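Local structure of sortase B (Streptococcus pyogenes, 3PSQ) at residues K22-D27 / E124-K128; Y89-Y93 / L148-V154; F144-L148 / F162-I166. The protein is a class B sortase involved in pilus assembly, probably working as a cysteine transpeptidase on cell-surface proteins. One frame throughout, in Å; residues are numbered along the deposited sequence.

Contact 1 of 3, residues K22-D27 / E124-K128. With ZN (zinc ion), chain N; ACY (acetic acid), chain F.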
loop_
_atom_site.group_PDB
_atom_site.type_symbol
_atom_site.label_atom_id
_atom_site.label_comp_id
_atom_site.label_asym_id
_atom_site.label_seq_id
_atom_site.Cartn_x
_atom_site.Cartn_y
_atom_site.Cartn_z
ATOM N N LYS A 22 -10.828 14.444 -1.702
ATOM C CA LYS A 22 -10.069 14.696 -0.478
ATOM C C LYS A 22 -10.526 15.959 0.214
ATOM O O LYS A 22 -10.540 16.042 1.448
ATOM C CB LYS A 22 -8.566 14.761 -0.777
ATOM C CG LYS A 22 -7.682 15.012 0.440
ATOM C CD LYS A 22 -6.191 14.957 0.047
ATOM C CE LYS A 22 -5.894 15.980 -1.053
ATOM N NZ LYS A 22 -4.454 16.068 -1.420
ATOM N N GLY A 23 -10.896 16.943 -0.602
ATOM C CA GLY A 23 -11.258 18.260 -0.111
ATOM C C GLY A 23 -12.545 18.247 0.689
ATOM O O GLY A 23 -12.702 19.026 1.629
ATOM N N VAL A 24 -13.474 17.372 0.318
ATOM C CA VAL A 24 -14.747 17.235 1.058
ATOM C C VAL A 24 -14.624 16.357 2.332
ATOM O O VAL A 24 -15.258 16.670 3.353
ATOM C CB VAL A 24 -15.920 16.770 0.122
ATOM C CG1 VAL A 24 -17.213 16.447 0.918
ATOM C CG2 VAL A 24 -16.199 17.845 -0.943
ATOM N N GLN A 25 -13.779 15.316 2.298
ATOM C CA GLN A 25 -13.777 14.318 3.378
ATOM C C GLN A 25 -12.609 14.290 4.406
ATOM O O GLN A 25 -12.851 13.962 5.574
ATOM C CB GLN A 25 -13.986 12.908 2.803
ATOM C CG GLN A 25 -15.125 12.756 1.822
ATOM C CD GLN A 25 -15.129 11.381 1.152
ATOM O OE1 GLN A 25 -14.357 10.494 1.524
ATOM N NE2 GLN A 25 -16.008 11.197 0.171
ATOM N N PHE A 26 -11.380 14.615 3.993
ATOM C CA PHE A 26 -10.172 14.296 4.782
ATOM C C PHE A 26 -10.132 14.887 6.184
ATOM O O PHE A 26 -9.963 14.169 7.178
ATOM C CB PHE A 26 -8.905 14.657 3.995
ATOM C CG PHE A 26 -7.625 14.030 4.524
ATOM C CD1 PHE A 26 -7.622 12.802 5.183
ATOM C CD2 PHE A 26 -6.412 14.655 4.311
ATOM C CE1 PHE A 26 -6.430 12.222 5.627
ATOM C CE2 PHE A 26 -5.222 14.094 4.751
ATOM C CZ PHE A 26 -5.241 12.881 5.427
ATOM N N ASP A 27 -10.273 16.204 6.272
ATOM C CA ASP A 27 -10.304 16.877 7.560
ATOM C C ASP A 27 -11.389 16.311 8.452
ATOM O O ASP A 27 -11.153 16.044 9.619
ATOM C CB ASP A 27 -10.514 18.384 7.378
ATOM C CG ASP A 27 -9.276 19.076 6.827
ATOM O OD1 ASP A 27 -8.179 18.894 7.407
ATOM O OD2 ASP A 27 -9.399 19.789 5.802
ATOM N N GLU A 124 -0.879 11.902 1.037
ATOM C CA GLU A 124 -0.840 13.074 1.858
ATOM C C GLU A 124 -1.070 12.668 3.304
ATOM O O GLU A 124 -2.068 11.997 3.617
ATOM C CB GLU A 124 -1.912 14.065 1.429
ATOM C CG GLU A 124 -1.995 15.284 2.324
ATOM C CD GLU A 124 -2.788 16.408 1.680
ATOM O OE1 GLU A 124 -3.239 16.255 0.529
ATOM O OE2 GLU A 124 -2.963 17.460 2.310
ATOM N N THR A 125 -0.181 13.116 4.189
ATOM C CA THR A 125 -0.259 12.717 5.571
ATOM C C THR A 125 -1.222 13.599 6.332
ATOM O O THR A 125 -1.797 14.532 5.769
ATOM C CB THR A 125 1.125 12.694 6.265
ATOM O OG1 THR A 125 1.525 14.033 6.561
ATOM C CG2 THR A 125 2.168 11.967 5.388
ATOM N N LYS A 126 -1.410 13.290 7.607
ATOM C CA LYS A 126 -2.336 14.045 8.421
ATOM C C LYS A 126 -1.788 15.404 8.823
ATOM O O LYS A 126 -2.550 16.280 9.234
ATOM C CB LYS A 126 -2.787 13.261 9.645
ATOM C CG LYS A 126 -1.724 12.931 10.658
ATOM C CD LYS A 126 -2.391 12.463 11.950
ATOM C CE LYS A 126 -1.402 11.757 12.829
ATOM N NZ LYS A 126 -2.082 10.658 13.605
ATOM N N THR A 127 -0.472 15.581 8.721
ATOM C CA THR A 127 0.108 16.906 8.929
ATOM C C THR A 127 0.166 17.636 7.595
ATOM O O THR A 127 0.703 18.722 7.530
ATOM C CB THR A 127 1.523 16.872 9.552
ATOM O OG1 THR A 127 2.406 16.157 8.680
ATOM C CG2 THR A 127 1.508 16.231 10.927
ATOM N N LYS A 128 -0.413 17.035 6.556
ATOM C CA LYS A 128 -0.530 17.595 5.193
ATOM C C LYS A 128 0.749 17.605 4.377
ATOM O O LYS A 128 0.834 18.262 3.319
ATOM C CB LYS A 128 -1.220 18.964 5.144
ATOM C CG LYS A 128 -2.602 18.964 5.770
ATOM C CD LYS A 128 -3.462 17.739 5.351
ATOM C CE LYS A 128 -4.666 17.579 6.310
ATOM N NZ LYS A 128 -5.561 18.783 6.408
HETATM ZN ZN ZN N . -4.301 19.043 1.657
HETATM C C ACY F . -2.514 12.965 -2.375
HETATM O O ACY F . -3.729 13.267 -2.342
HETATM O OXT ACY F . -2.107 11.792 -2.224
HETATM C CH3 ACY F . -1.500 14.055 -2.608
HETATM O O HOH W 1 -6.251 18.225 2.452
#
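The ring of F26 reaches from helix 22-32 into the angle where strand 120-125 runs out into a turn, and this is the close-packed part of the contact. With CG anti to the backbone N (chi1 -164°), the ring is laid against the end of the strand, its edge meeting T125 O, which lies 3.6 Å from F26 CE2. A flat apolar ring suits this place because its slightly positive C-H rim can lie against that carbonyl; E124 O is also near F26 CZ. The aliphatic part of K128 slides past in the opposite direction, K128 CE 3.9 Å from F26 CE2. V36 touches F26 as well. The looser, solvent side is made of charged ends. The chain of K128, bent at chi2 and chi4, carries NZ beyond the ring to the exposed D27, and this salt bridge measures 2.8 Å from K128 NZ to D27 OD1, on the syn side. At the start of the helix the partly exposed K22 crosses E124, itself buried, at about a right angle and forms a second salt bridge, though its modelled length is too short to be trusted. K22 NZ also donates to a bound acetic acid molecule, probably from the crystallisation liquor. E124 OE2 binds a zinc ion at 2.2 Å whose other ligand here is a water; lysine and metal probably both favour the charged carboxylate. K128 N returns a hydrogen bond to T125 O, closing the type I turn of a beta hairpin between strands 120-125 and 130-142, against which the N-terminal helix of this class B sortase packs.

Contact 2 of 3, residues Y89-Y93 / L148-V154. With ACY (acetic acid), chain H.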
loop_
_atom_site.group_PDB
_atom_site.type_symbol
_atom_site.label_atom_id
_atom_site.label_comp_id
_atom_site.label_asym_id
_atom_site.label_seq_id
_atom_site.Cartn_x
_atom_site.Cartn_y
_atom_site.Cartn_z
ATOM N N TYR A 89 9.937 0.851 4.853
ATOM C CA TYR A 89 8.935 0.081 4.144
ATOM C C TYR A 89 7.590 0.240 4.832
ATOM O O TYR A 89 7.366 -0.264 5.951
ATOM C CB TYR A 89 9.339 -1.382 4.155
ATOM C CG TYR A 89 8.446 -2.310 3.397
ATOM C CD1 TYR A 89 8.554 -2.423 2.028
ATOM C CD2 TYR A 89 7.521 -3.127 4.058
ATOM C CE1 TYR A 89 7.756 -3.297 1.312
ATOM C CE2 TYR A 89 6.718 -4.024 3.347
ATOM C CZ TYR A 89 6.852 -4.114 1.967
ATOM O OH TYR A 89 6.087 -4.989 1.213
ATOM N N SER A 90 6.717 0.974 4.163
ATOM C CA SER A 90 5.379 1.191 4.648
ATOM C C SER A 90 4.426 0.323 3.824
ATOM O O SER A 90 4.411 0.399 2.588
ATOM C CB SER A 90 5.025 2.666 4.568
ATOM O OG SER A 90 5.919 3.428 5.379
ATOM N N LEU A 91 3.667 -0.524 4.527
ATOM C CA LEU A 91 2.739 -1.467 3.903
ATOM C C LEU A 91 1.293 -0.997 4.109
ATOM O O LEU A 91 0.788 -0.836 5.259
ATOM C CB LEU A 91 2.933 -2.874 4.458
ATOM C CG LEU A 91 2.022 -3.962 3.868
ATOM C CD1 LEU A 91 2.161 -4.182 2.324
ATOM C CD2 LEU A 91 2.223 -5.237 4.644
ATOM N N ILE A 92 0.667 -0.704 2.987
ATOM C CA ILE A 92 -0.752 -0.387 2.957
ATOM C C ILE A 92 -1.494 -1.605 2.374
ATOM O O ILE A 92 -1.204 -2.081 1.268
ATOM C CB ILE A 92 -1.045 0.889 2.138
ATOM C CG1 ILE A 92 -0.335 2.088 2.785
ATOM C CG2 ILE A 92 -2.573 1.115 2.034
ATOM C CD1 ILE A 92 -0.526 3.439 2.086
ATOM N N TYR A 93 -2.419 -2.128 3.158
ATOM C CA TYR A 93 -3.010 -3.423 2.893
ATOM C C TYR A 93 -4.541 -3.317 2.918
ATOM O O TYR A 93 -5.116 -2.376 3.513
ATOM C CB TYR A 93 -2.507 -4.432 3.980
ATOM C CG TYR A 93 -2.807 -5.858 3.657
ATOM C CD1 TYR A 93 -2.011 -6.568 2.774
ATOM C CD2 TYR A 93 -3.933 -6.488 4.210
ATOM C CE1 TYR A 93 -2.306 -7.885 2.424
ATOM C CE2 TYR A 93 -4.234 -7.804 3.876
ATOM C CZ TYR A 93 -3.420 -8.503 2.990
ATOM O OH TYR A 93 -3.717 -9.824 2.662
ATOM N N LEU A 148 7.672 -9.702 2.668
ATOM C CA LEU A 148 7.020 -8.478 2.222
ATOM C C LEU A 148 5.789 -8.049 3.034
ATOM O O LEU A 148 5.277 -6.943 2.830
ATOM C CB LEU A 148 6.691 -8.567 0.718
ATOM C CG LEU A 148 7.931 -8.578 -0.176
ATOM C CD1 LEU A 148 7.557 -8.774 -1.622
ATOM C CD2 LEU A 148 8.754 -7.299 0.006
ATOM N N PHE A 149 5.337 -8.895 3.958
ATOM C CA PHE A 149 4.183 -8.529 4.801
ATOM C C PHE A 149 4.595 -8.203 6.212
ATOM O O PHE A 149 3.766 -8.065 7.095
ATOM C CB PHE A 149 3.053 -9.575 4.729
ATOM C CG PHE A 149 2.517 -9.770 3.323
ATOM C CD1 PHE A 149 1.795 -8.776 2.703
ATOM C CD2 PHE A 149 2.811 -10.912 2.606
ATOM C CE1 PHE A 149 1.347 -8.927 1.418
ATOM C CE2 PHE A 149 2.348 -11.072 1.310
ATOM C CZ PHE A 149 1.622 -10.070 0.712
ATOM N N ASN A 150 5.896 -8.013 6.413
ATOM C CA ASN A 150 6.418 -7.618 7.704
ATOM C C ASN A 150 7.458 -6.489 7.546
ATOM O O ASN A 150 8.611 -6.731 7.161
ATOM C CB ASN A 150 7.012 -8.825 8.432
ATOM C CG ASN A 150 7.373 -8.508 9.896
ATOM O OD1 ASN A 150 7.708 -7.378 10.205
ATOM N ND2 ASN A 150 7.308 -9.512 10.787
ATOM N N PRO A 151 7.045 -5.246 7.821
ATOM C CA PRO A 151 7.930 -4.084 7.697
ATOM C C PRO A 151 9.154 -4.159 8.626
ATOM O O PRO A 151 10.185 -3.559 8.361
ATOM C CB PRO A 151 7.026 -2.905 8.093
ATOM C CG PRO A 151 5.612 -3.407 7.837
ATOM C CD PRO A 151 5.666 -4.871 8.185
ATOM N N ILE A 152 9.041 -4.899 9.718
ATOM C CA ILE A 152 10.194 -5.041 10.596
ATOM C C ILE A 152 11.234 -5.929 9.925
ATOM O O ILE A 152 12.419 -5.587 9.911
ATOM C CB ILE A 152 9.775 -5.538 11.977
ATOM C CG1 ILE A 152 8.984 -4.433 12.689
ATOM C CG2 ILE A 152 10.988 -5.943 12.783
ATOM C CD1 ILE A 152 8.256 -4.937 14.000
ATOM N N ASP A 153 10.785 -7.042 9.335
ATOM C CA ASP A 153 11.694 -7.966 8.641
ATOM C C ASP A 153 12.361 -7.264 7.478
ATOM O O ASP A 153 13.561 -7.385 7.285
ATOM C CB ASP A 153 11.010 -9.274 8.198
ATOM C CG ASP A 153 10.702 -10.201 9.376
ATOM O OD1 ASP A 153 11.328 -10.054 10.447
ATOM O OD2 ASP A 153 9.815 -11.081 9.252
ATOM N N VAL A 154 11.598 -6.502 6.713
ATOM C CA VAL A 154 12.186 -5.685 5.658
ATOM C C VAL A 154 13.258 -4.712 6.192
ATOM O O VAL A 154 14.353 -4.602 5.633
ATOM C CB VAL A 154 11.108 -4.929 4.827
ATOM C CG1 VAL A 154 11.770 -3.988 3.825
ATOM C CG2 VAL A 154 10.183 -5.933 4.109
HETATM C C ACY H . -6.681 -11.074 3.330
HETATM O O ACY H . -5.598 -10.819 3.953
HETATM O OXT ACY H . -7.777 -11.228 3.917
HETATM C CH3 ACY H . -6.675 -11.118 1.820
#
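Y89 is the main bump of this contact, its ring filling a hollow bounded by L148, P151 and V154. A chi1 of -177° swings the ring away from its own backbone nitrogen and across the start of helix 151-155. V154 covers one face: its CG2 sits 4.0 Å from the ring centroid in a CH-pi contact offset toward the rim, while V154 CG1 presses on Y89 CB at 3.6 Å. A branched residue suits the spot, one methyl covering the ring and the other its root. At the ring's edge lie P151 CA and L148 O. Y89 OH donates to L148 O at 2.7 Å, in the carbonyl plane on a lone pair, so tyrosine fills the hollow and also supplies a donor for the carbonyl. P151 is a smaller knob, its CB 3.4 Å from Y89 O. Two residues on, on the same side of the strand, L91 pushes CD2 into the bend at F149, 3.8 Å from F149 CA. Y93 crosses F149 at about a right angle. Y93 OH lies so close to a bound acetic acid that the modelled length is doubtful. This end lies beside the predicted active site: Y93 meets H95, the predicted proton donor/acceptor, ring edge-to-face, and touches R198, the predicted transition-state stabiliser. N150 is the N-cap, its OD1 accepting from I152 N and D153 N, which probably helps set the turn carrying P151 and V154. Strand 89-93 pairs with strand 184-190, whose A186 and S188 touch these side chains; I202 comes from strand 197-205, and F162 of helix 159-167 touches V154, L148 and the Y89 ring.

Contact 3 of 3, residues F144-L148 / F162-I166. With ZN (zinc ion), chain O.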
loop_
_atom_site.group_PDB
_atom_site.type_symbol
_atom_site.label_atom_id
_atom_site.label_comp_id
_atom_site.label_asym_id
_atom_site.label_seq_id
_atom_site.Cartn_x
_atom_site.Cartn_y
_atom_site.Cartn_z
ATOM N N PHE A 144 2.001 -16.164 2.275
ATOM C CA PHE A 144 3.072 -16.687 3.116
ATOM C C PHE A 144 4.424 -16.212 2.714
ATOM O O PHE A 144 5.411 -16.784 3.147
ATOM C CB PHE A 144 3.012 -18.229 3.234
ATOM C CG PHE A 144 1.675 -18.704 3.705
ATOM C CD1 PHE A 144 1.334 -18.664 5.070
ATOM C CD2 PHE A 144 0.699 -19.070 2.774
ATOM C CE1 PHE A 144 0.056 -19.006 5.477
ATOM C CE2 PHE A 144 -0.560 -19.433 3.180
ATOM C CZ PHE A 144 -0.891 -19.392 4.527
ATOM N N ASP A 145 4.459 -15.155 1.890
ATOM C CA ASP A 145 5.687 -14.429 1.585
ATOM C C ASP A 145 6.513 -14.130 2.843
ATOM O O ASP A 145 6.040 -13.473 3.773
ATOM C CB ASP A 145 5.368 -13.121 0.863
ATOM C CG ASP A 145 6.599 -12.515 0.217
ATOM O OD1 ASP A 145 7.549 -12.186 0.961
ATOM O OD2 ASP A 145 6.622 -12.380 -1.027
ATOM N N SER A 146 7.739 -14.643 2.859
ATOM C CA SER A 146 8.594 -14.571 4.056
ATOM C C SER A 146 9.184 -13.181 4.354
ATOM O O SER A 146 9.864 -12.992 5.367
ATOM C CB SER A 146 9.712 -15.597 3.966
ATOM O OG SER A 146 10.608 -15.234 2.922
ATOM N N LEU A 147 8.899 -12.194 3.517
ATOM C CA LEU A 147 9.518 -10.903 3.709
ATOM C C LEU A 147 8.557 -9.708 3.659
ATOM O O LEU A 147 8.617 -8.822 4.499
ATOM C CB LEU A 147 10.625 -10.725 2.671
ATOM C CG LEU A 147 11.443 -9.443 2.820
ATOM C CD1 LEU A 147 12.115 -9.446 4.188
ATOM C CD2 LEU A 147 12.460 -9.329 1.693
ATOM N N LEU A 148 7.672 -9.702 2.668
ATOM C CA LEU A 148 7.020 -8.478 2.222
ATOM C C LEU A 148 5.789 -8.049 3.034
ATOM O O LEU A 148 5.277 -6.943 2.830
ATOM C CB LEU A 148 6.691 -8.567 0.718
ATOM C CG LEU A 148 7.931 -8.578 -0.176
ATOM C CD1 LEU A 148 7.557 -8.774 -1.622
ATOM C CD2 LEU A 148 8.754 -7.299 0.006
ATOM N N PHE A 162 16.298 -7.495 -0.304
ATOM C CA PHE A 162 14.984 -6.906 -0.514
ATOM C C PHE A 162 14.683 -6.777 -2.007
ATOM O O PHE A 162 13.649 -7.252 -2.493
ATOM C CB PHE A 162 14.935 -5.551 0.194
ATOM C CG PHE A 162 13.689 -4.751 -0.059
ATOM C CD1 PHE A 162 12.472 -5.107 0.536
ATOM C CD2 PHE A 162 13.739 -3.601 -0.846
ATOM C CE1 PHE A 162 11.300 -4.348 0.323
ATOM C CE2 PHE A 162 12.601 -2.833 -1.066
ATOM C CZ PHE A 162 11.366 -3.209 -0.480
ATOM N N LEU A 163 15.590 -6.175 -2.754
ATOM C CA LEU A 163 15.348 -5.969 -4.175
ATOM C C LEU A 163 15.372 -7.263 -4.989
ATOM O O LEU A 163 14.612 -7.407 -5.942
ATOM C CB LEU A 163 16.302 -4.927 -4.746
ATOM C CG LEU A 163 16.077 -3.480 -4.278
ATOM C CD1 LEU A 163 17.154 -2.621 -4.857
ATOM C CD2 LEU A 163 14.702 -2.977 -4.721
ATOM N N ASN A 164 16.194 -8.230 -4.602
ATOM C CA ASN A 164 16.236 -9.507 -5.318
ATOM C C ASN A 164 15.039 -10.390 -4.992
ATOM O O ASN A 164 14.562 -11.158 -5.847
ATOM C CB ASN A 164 17.541 -10.287 -5.044
ATOM C CG ASN A 164 17.665 -11.564 -5.909
ATOM O OD1 ASN A 164 16.728 -11.917 -6.644
ATOM N ND2 ASN A 164 18.809 -12.249 -5.819
ATOM N N HIS A 165 14.589 -10.317 -3.741
ATOM C CA HIS A 165 13.386 -11.006 -3.323
ATOM C C HIS A 165 12.216 -10.534 -4.177
ATOM O O HIS A 165 11.427 -11.342 -4.679
ATOM C CB HIS A 165 13.067 -10.699 -1.860
ATOM C CG HIS A 165 11.829 -11.380 -1.365
ATOM N ND1 HIS A 165 11.842 -12.657 -0.861
ATOM C CD2 HIS A 165 10.543 -10.971 -1.316
ATOM C CE1 HIS A 165 10.618 -12.999 -0.497
ATOM N NE2 HIS A 165 9.812 -11.994 -0.764
ATOM N N ILE A 166 12.111 -9.221 -4.321
ATOM C CA ILE A 166 11.061 -8.585 -5.106
ATOM C C ILE A 166 11.200 -8.954 -6.583
ATOM O O ILE A 166 10.277 -9.507 -7.172
ATOM C CB ILE A 166 11.091 -7.048 -4.937
ATOM C CG1 ILE A 166 10.554 -6.650 -3.568
ATOM C CG2 ILE A 166 10.332 -6.362 -6.068
ATOM C CD1 ILE A 166 10.859 -5.198 -3.215
HETATM ZN ZN ZN O . 13.278 -13.950 -0.670
#
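H165, on helix 159-167, points its NE2 at the carboxylate of D145, the residue that organises an Asx turn in the loop after strand 130-142. A chi1 of 180° extends the imidazole from the helix to this aspartate. H165 NE2 reaches D145 OD1 at 2.9 Å on the syn side, with a weak second bond to OD2; carboxylate and ring planes stand 69° apart. L147 lies along one face of the imidazole, its CB 3.9 Å from the ring centroid in a CH-pi contact, and L147 CD2 meets both H165 and the edge of the F162 ring. L148 meets the imidazole edge instead, L148 CD1 being 3.7 Å from H165 CD2, while its other methyl wedges against F162 CE1 and I166 CG1. Leucine suits this last position because its forked end serves neighbours on two sides.

Farther out are the bonds that fix the carboxylate. D145 OD1 also accepts from L147 N at 2.9 Å, nearly along the C-O axis, and from L148 N at 3.0 Å, from above the carboxylate plane. Three donors thus grip one oxygen of this buried residue, and the same bonds set the loop that carries both leucines. OD2 has its stronger partner in T141 OG1. With NE2 donating to the aspartate, which probably makes the ring a better metal ligand, the remaining nitrogen is left for metal: H165 ND1 binds a zinc ion at 1.9 Å.

Contact 1 stands apart at one end of the molecule, its centre 24 Å from that of contact 2 and 32 Å from that of contact 3, on the opposite side of the chain's centre from the latter. Contacts 2 and 3 are neighbours, 10 Å between centres; they share L148, and V154 CG1 touches F162 CD1 at 3.5 Å, so helices 151-155 and 159-167 pack together against the sheet. Along the chain, contact 1 opens at the N-terminal helix and closes before contact 3 begins, whereas the segments of contact 2 alternate with those of both others. Contacts 1 and 2 reach the same curled sheet, contact 1 far from the predicted active site and contact 2 near it.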